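Local coordinates for triacylglycerol lipase (Clostridium botulinum, PDB 5AH1), which hydrolyses ester bonds as a zinc-binding alpha/beta-hydrolase of the triacylglycerol lipase type and also acts on synthetic polyesters, at residues L194-S199 with K321-V326; E200-C205 with P212-G217. All blocks are in the same frame, centred on the assembly; numbering follows the deposited sequence. Where two conformers were deposited one is given.

Contact 1 (L194-S199 with K321-V326); sequences LLSEGS and KAQPDV
Gln323, Glu197 and Ser196 carry this contact, which joins the C-terminal end of helix 183-197 to the loop leading into strand 327-331 of the alpha/beta-hydrolase sheet. The helix begins at a GxSxG pattern (Gly180, Ser182, Gly184) at the end of strand 176-181, consistent with the nucleophile elbow of this fold. Gln323 reaches across with its side-chain amide. Its NE2 donates to OE2 of Glu197 at 3.0 Å, and the N-H...O angle of 173° makes the bond nearly straight. The acceptor lies in the amide plane, and the carboxylate uses its anti lone pair. The two planes are nevertheless turned 63° apart. A bend at chi2 of Gln323 (-65°) lays its amide over Ser196, where Ser196 CB is 3.5 Å from Gln323 OE1. Gln193, one turn earlier than Glu197 on the helix, makes weak hydrogen bonds to both Gln323 NE2 and Glu197 OE2, so it touches both partners of the main bond. Lys321 passes at about a right angle to Glu197, and its CD lies 3.7 Å from Glu197 OE2. Its NZ meets the carboxylate through a water, weakly bound on the Glu197 OE1 side. Ser196 OG is hydrogen-bonded to the backbone O of Thr192. A second water joins the two segments, donating to Ser196 OG and to Asp325 OD1, each at 2.8 Å.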
loop_
_atom_site.group_PDB
_atom_site.type_symbol
_atom_site.label_atom_id
_atom_site.label_comp_id
_atom_site.label_asym_id
_atom_site.label_seq_id
_atom_site.Cartn_x
_atom_site.Cartn_y
_atom_site.Cartn_z
ATOM N N LEU A 194 -13.833 0.177 -8.967
ATOM C CA LEU A 194 -13.941 0.209 -10.416
ATOM C C LEU A 194 -14.509 -1.097 -10.974
ATOM O O LEU A 194 -15.391 -1.077 -11.829
ATOM C CB LEU A 194 -12.574 0.516 -11.040
ATOM C CG LEU A 194 -12.109 1.973 -10.880
ATOM C CD1 LEU A 194 -10.676 2.137 -11.324
ATOM C CD2 LEU A 194 -13.005 2.948 -11.652
ATOM N N LEU A 195 -14.013 -2.237 -10.513
ATOM C CA LEU A 195 -14.552 -3.504 -10.980
ATOM C C LEU A 195 -16.060 -3.561 -10.763
ATOM O O LEU A 195 -16.814 -3.916 -11.660
ATOM C CB LEU A 195 -13.876 -4.688 -10.283
ATOM C CG LEU A 195 -12.449 -5.001 -10.747
ATOM C CD1 LEU A 195 -11.826 -6.004 -9.791
ATOM C CD2 LEU A 195 -12.428 -5.519 -12.176
ATOM N N SER A 196 -16.496 -3.152 -9.578
ATOM C CA SER A 196 -17.894 -3.290 -9.201
ATOM C C SER A 196 -18.785 -2.286 -9.914
ATOM O O SER A 196 -19.849 -2.641 -10.411
ATOM C CB SER A 196 -18.038 -3.102 -7.689
ATOM O OG SER A 196 -17.293 -4.058 -6.947
ATOM N N GLU A 197 -18.353 -1.030 -9.964
ATOM C CA GLU A 197 -19.228 0.050 -10.419
ATOM C C GLU A 197 -18.758 0.790 -11.668
ATOM O O GLU A 197 -19.512 1.580 -12.220
ATOM C CB GLU A 197 -19.452 1.054 -9.287
ATOM C CG GLU A 197 -20.140 0.454 -8.075
ATOM C CD GLU A 197 -20.735 1.504 -7.160
ATOM O OE1 GLU A 197 -21.674 2.199 -7.587
ATOM O OE2 GLU A 197 -20.263 1.656 -6.020
ATOM N N GLY A 198 -17.533 0.545 -12.114
ATOM C CA GLY A 198 -17.010 1.248 -13.270
ATOM C C GLY A 198 -16.724 2.730 -13.041
ATOM O O GLY A 198 -16.646 3.189 -11.901
ATOM N N SER A 199 -16.547 3.462 -14.142
ATOM C CA SER A 199 -16.308 4.900 -14.124
ATOM C C SER A 199 -17.255 5.591 -15.089
ATOM O O SER A 199 -17.215 5.346 -16.297
ATOM C CB SER A 199 -14.869 5.196 -14.542
ATOM O OG SER A 199 -14.755 6.554 -14.923
ATOM N N LYS A 321 -15.815 3.337 -2.334
ATOM C CA LYS A 321 -16.608 2.875 -1.198
ATOM C C LYS A 321 -16.448 1.393 -0.970
ATOM O O LYS A 321 -16.066 0.630 -1.868
ATOM C CB LYS A 321 -18.083 3.213 -1.391
ATOM C CG LYS A 321 -18.810 2.406 -2.420
ATOM C CD LYS A 321 -20.273 2.808 -2.547
ATOM C CE LYS A 321 -21.158 2.081 -1.579
ATOM N NZ LYS A 321 -22.594 2.353 -1.909
ATOM N N ALA A 322 -16.740 0.988 0.260
ATOM C CA ALA A 322 -16.802 -0.426 0.595
ATOM C C ALA A 322 -18.023 -1.029 -0.082
ATOM O O ALA A 322 -19.158 -0.594 0.151
ATOM C CB ALA A 322 -16.899 -0.624 2.109
ATOM N N GLN A 323 -17.789 -2.015 -0.939
ATOM C CA GLN A 323 -18.858 -2.674 -1.677
ATOM C C GLN A 323 -19.592 -3.674 -0.787
ATOM O O GLN A 323 -18.988 -4.303 0.079
ATOM C CB GLN A 323 -18.247 -3.360 -2.898
ATOM C CG GLN A 323 -17.642 -2.364 -3.894
ATOM C CD GLN A 323 -18.703 -1.476 -4.521
ATOM O OE1 GLN A 323 -19.783 -1.942 -4.887
ATOM N NE2 GLN A 323 -18.414 -0.192 -4.643
ATOM N N PRO A 324 -20.906 -3.830 -1.002
ATOM C CA PRO A 324 -21.727 -4.576 -0.030
ATOM C C PRO A 324 -21.478 -6.078 -0.010
ATOM O O PRO A 324 -21.841 -6.742 0.956
ATOM C CB PRO A 324 -23.155 -4.259 -0.478
ATOM C CG PRO A 324 -23.039 -3.857 -1.903
ATOM C CD PRO A 324 -21.742 -3.130 -1.997
ATOM N N ASP A 325 -20.862 -6.589 -1.069
ATOM C CA ASP A 325 -20.600 -8.018 -1.220
ATOM C C ASP A 325 -19.130 -8.402 -1.020
ATOM O O ASP A 325 -18.725 -9.494 -1.396
ATOM C CB ASP A 325 -21.097 -8.472 -2.595
ATOM C CG ASP A 325 -20.456 -7.716 -3.766
ATOM O OD1 ASP A 325 -19.934 -6.583 -3.621
ATOM O OD2 ASP A 325 -20.501 -8.280 -4.881
ATOM N N VAL A 326 -18.346 -7.505 -0.414
ATOM C CA VAL A 326 -16.932 -7.725 -0.178
ATOM C C VAL A 326 -16.641 -7.570 1.315
ATOM O O VAL A 326 -17.167 -6.655 1.970
ATOM C CB VAL A 326 -16.099 -6.684 -1.001
ATOM C CG1 VAL A 326 -14.602 -6.828 -0.745
ATOM C CG2 VAL A 326 -16.408 -6.796 -2.486
HETATM O O HOH W 1 -18.126 -6.427 -5.758
HETATM O O HOH W 2 -23.252 2.125 -4.984
#

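Contact 2 (E200-C205 with P212-G217); sequences EEEINC and PLFEGG
The backbones of Glu202 and Phe214 come within 6.4 Å at their CA atoms, and those of Ile203 and Glu215 within 6.5 Å, where the short helix 200-204 lies beside the loop at 212-217. The main side-chain contact is a CH-pi interaction. Glu202 CG sits over one face of the Phe214 ring, 3.9 Å from its centroid and 17° off the ring normal. It is displaced toward the rim, and its nearest ring atom is Phe214 CG at 3.8 Å. Glu202 CB also packs on Phe214 CB. A bend at chi2 (-57°) turns the Glu202 chain beyond CG, and its carboxylate plane stands 34° from the ring plane. The Phe214 ring also meets Trp129 of helix 128-140, with planes nearly parallel. Ile203 makes a different contact: its CG1 and CD1 both lie 3.4 Å from the backbone O of Phe214, and CD1 is 4.1 Å from Glu215 O. The same Phe214 O accepts a probable hydrogen bond from the backbone N of Ser199, while the Ile203 carbons pack against it. The buried carboxylate of Glu202 is satisfied beyond the contact: OE2 accepts from the backbone N of the zinc ligand His150, and OE1 from Ala149 N and Gln207 NE2. Glu202 thus packs its aliphatic part on an aromatic face while its acid group holds backbone N-H groups, consistent with a second-shell role in positioning His150.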
loop_
_atom_site.group_PDB
_atom_site.type_symbol
_atom_site.label_atom_id
_atom_site.label_comp_id
_atom_site.label_asym_id
_atom_site.label_seq_id
_atom_site.Cartn_x
_atom_site.Cartn_y
_atom_site.Cartn_z
ATOM N N GLU A 200 -18.114 6.460 -14.565
ATOM C CA GLU A 200 -19.063 7.187 -15.402
ATOM C C GLU A 200 -18.337 8.049 -16.429
ATOM O O GLU A 200 -18.753 8.138 -17.583
ATOM C CB GLU A 200 -19.993 8.057 -14.546
ATOM C CG GLU A 200 -20.917 7.274 -13.607
ATOM C CD GLU A 200 -21.785 6.254 -14.329
ATOM O OE1 GLU A 200 -22.418 6.614 -15.345
ATOM O OE2 GLU A 200 -21.848 5.093 -13.867
ATOM N N GLU A 201 -17.244 8.678 -16.014
ATOM C CA GLU A 201 -16.499 9.540 -16.938
ATOM C C GLU A 201 -16.000 8.737 -18.127
ATOM O O GLU A 201 -16.097 9.186 -19.268
ATOM C CB GLU A 201 -15.308 10.224 -16.253
ATOM C CG GLU A 201 -15.682 11.123 -15.097
ATOM C CD GLU A 201 -15.553 10.423 -13.740
ATOM O OE1 GLU A 201 -16.115 9.315 -13.576
ATOM O OE2 GLU A 201 -14.876 10.973 -12.839
ATOM N N GLU A 202 -15.465 7.543 -17.872
ATOM C CA GLU A 202 -14.986 6.724 -18.971
ATOM C C GLU A 202 -16.136 6.187 -19.827
ATOM O O GLU A 202 -16.054 6.168 -21.053
ATOM C CB GLU A 202 -14.115 5.576 -18.467
ATOM C CG GLU A 202 -12.854 6.000 -17.761
ATOM C CD GLU A 202 -11.943 6.890 -18.584
ATOM O OE1 GLU A 202 -11.986 6.851 -19.837
ATOM O OE2 GLU A 202 -11.151 7.612 -17.939
ATOM N N ILE A 203 -17.190 5.707 -19.181
ATOM C CA ILE A 203 -18.324 5.152 -19.905
ATOM C C ILE A 203 -18.933 6.189 -20.837
ATOM O O ILE A 203 -19.332 5.861 -21.957
ATOM C CB ILE A 203 -19.399 4.630 -18.917
ATOM C CG1 ILE A 203 -18.904 3.373 -18.196
ATOM C CG2 ILE A 203 -20.729 4.354 -19.624
ATOM C CD1 ILE A 203 -19.722 3.037 -16.960
ATOM N N ASN A 204 -19.030 7.435 -20.373
ATOM C CA ASN A 204 -19.756 8.465 -21.113
ATOM C C ASN A 204 -18.930 9.214 -22.152
ATOM O O ASN A 204 -19.485 9.985 -22.912
ATOM C CB ASN A 204 -20.381 9.482 -20.150
ATOM C CG ASN A 204 -21.498 8.892 -19.323
ATOM O OD1 ASN A 204 -22.139 7.929 -19.732
ATOM N ND2 ASN A 204 -21.758 9.487 -18.166
ATOM N N CYS A 205 -17.621 9.013 -22.215
ATOM C CA CYS A 205 -16.838 9.842 -23.127
ATOM C C CYS A 205 -16.817 9.306 -24.557
ATOM O O CYS A 205 -16.346 9.993 -25.461
ATOM C CB CYS A 205 -15.431 10.067 -22.599
ATOM S SG CYS A 205 -14.368 8.657 -22.772
ATOM N N PRO A 212 -12.537 -3.053 -20.074
ATOM C CA PRO A 212 -13.620 -3.666 -19.295
ATOM C C PRO A 212 -13.634 -3.185 -17.844
ATOM O O PRO A 212 -14.700 -3.171 -17.215
ATOM C CB PRO A 212 -13.299 -5.157 -19.371
ATOM C CG PRO A 212 -12.609 -5.312 -20.721
ATOM C CD PRO A 212 -11.779 -4.050 -20.858
ATOM N N LEU A 213 -12.471 -2.813 -17.309
ATOM C CA LEU A 213 -12.387 -2.317 -15.939
ATOM C C LEU A 213 -13.417 -1.224 -15.669
ATOM O O LEU A 213 -13.991 -1.138 -14.586
ATOM C CB LEU A 213 -10.974 -1.805 -15.627
ATOM C CG LEU A 213 -10.778 -1.199 -14.229
ATOM C CD1 LEU A 213 -11.148 -2.215 -13.135
ATOM C CD2 LEU A 213 -9.357 -0.699 -14.051
ATOM N N PHE A 214 -13.627 -0.350 -16.639
ATOM C CA PHE A 214 -14.440 0.832 -16.405
ATOM C C PHE A 214 -15.939 0.609 -16.611
ATOM O O PHE A 214 -16.724 1.532 -16.389
ATOM C CB PHE A 214 -13.955 1.994 -17.284
ATOM C CG PHE A 214 -12.493 2.310 -17.107
ATOM C CD1 PHE A 214 -11.967 2.538 -15.844
ATOM C CD2 PHE A 214 -11.636 2.367 -18.198
ATOM C CE1 PHE A 214 -10.629 2.801 -15.669
ATOM C CE2 PHE A 214 -10.295 2.631 -18.020
ATOM C CZ PHE A 214 -9.791 2.840 -16.761
ATOM N N GLU A 215 -16.348 -0.594 -17.021
ATOM C CA GLU A 215 -17.757 -0.816 -17.343
ATOM C C GLU A 215 -18.610 -1.209 -16.140
ATOM O O GLU A 215 -19.820 -1.026 -16.175
ATOM C CB GLU A 215 -17.883 -1.802 -18.512
ATOM C CG GLU A 215 -17.300 -1.245 -19.816
ATOM C CD GLU A 215 -17.531 -2.128 -21.046
ATOM O OE1 GLU A 215 -17.093 -3.298 -21.044
ATOM O OE2 GLU A 215 -18.140 -1.651 -22.032
ATOM N N GLY A 216 -17.974 -1.661 -15.066
ATOM C CA GLY A 216 -18.682 -2.133 -13.890
ATOM C C GLY A 216 -19.237 -3.536 -14.032
ATOM O O GLY A 216 -19.105 -4.167 -15.084
ATOM N N GLY A 217 -19.860 -4.017 -12.963
ATOM C CA GLY A 217 -20.576 -5.279 -12.966
ATOM C C GLY A 217 -19.727 -6.497 -12.673
ATOM O O GLY A 217 -20.205 -7.613 -12.843
#

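How the contacts relate
The centres of contacts 1 and 2 lie about 12 Å apart, on the same side of the chain's centre. Residues 194-197 are the last of helix 183-197, and helix 200-204 follows directly. The loop at 212-217 then leads toward strand 221-227. Segment 321-326 comes much later, before strand 327-331. Contact 2 is therefore nested inside the chain loop that contact 1 closes. The two meet directly: Ser196 O is 2.9 Å from Gly217 N, a probable hydrogen bond, and Leu213 packs on Leu194 and Leu195. Strands 221-227 and 327-331 are neighbours in the parallel sheet. Together the contacts connect the end of one helix with the approaches to both strands and, through Glu202, with the zinc-binding region.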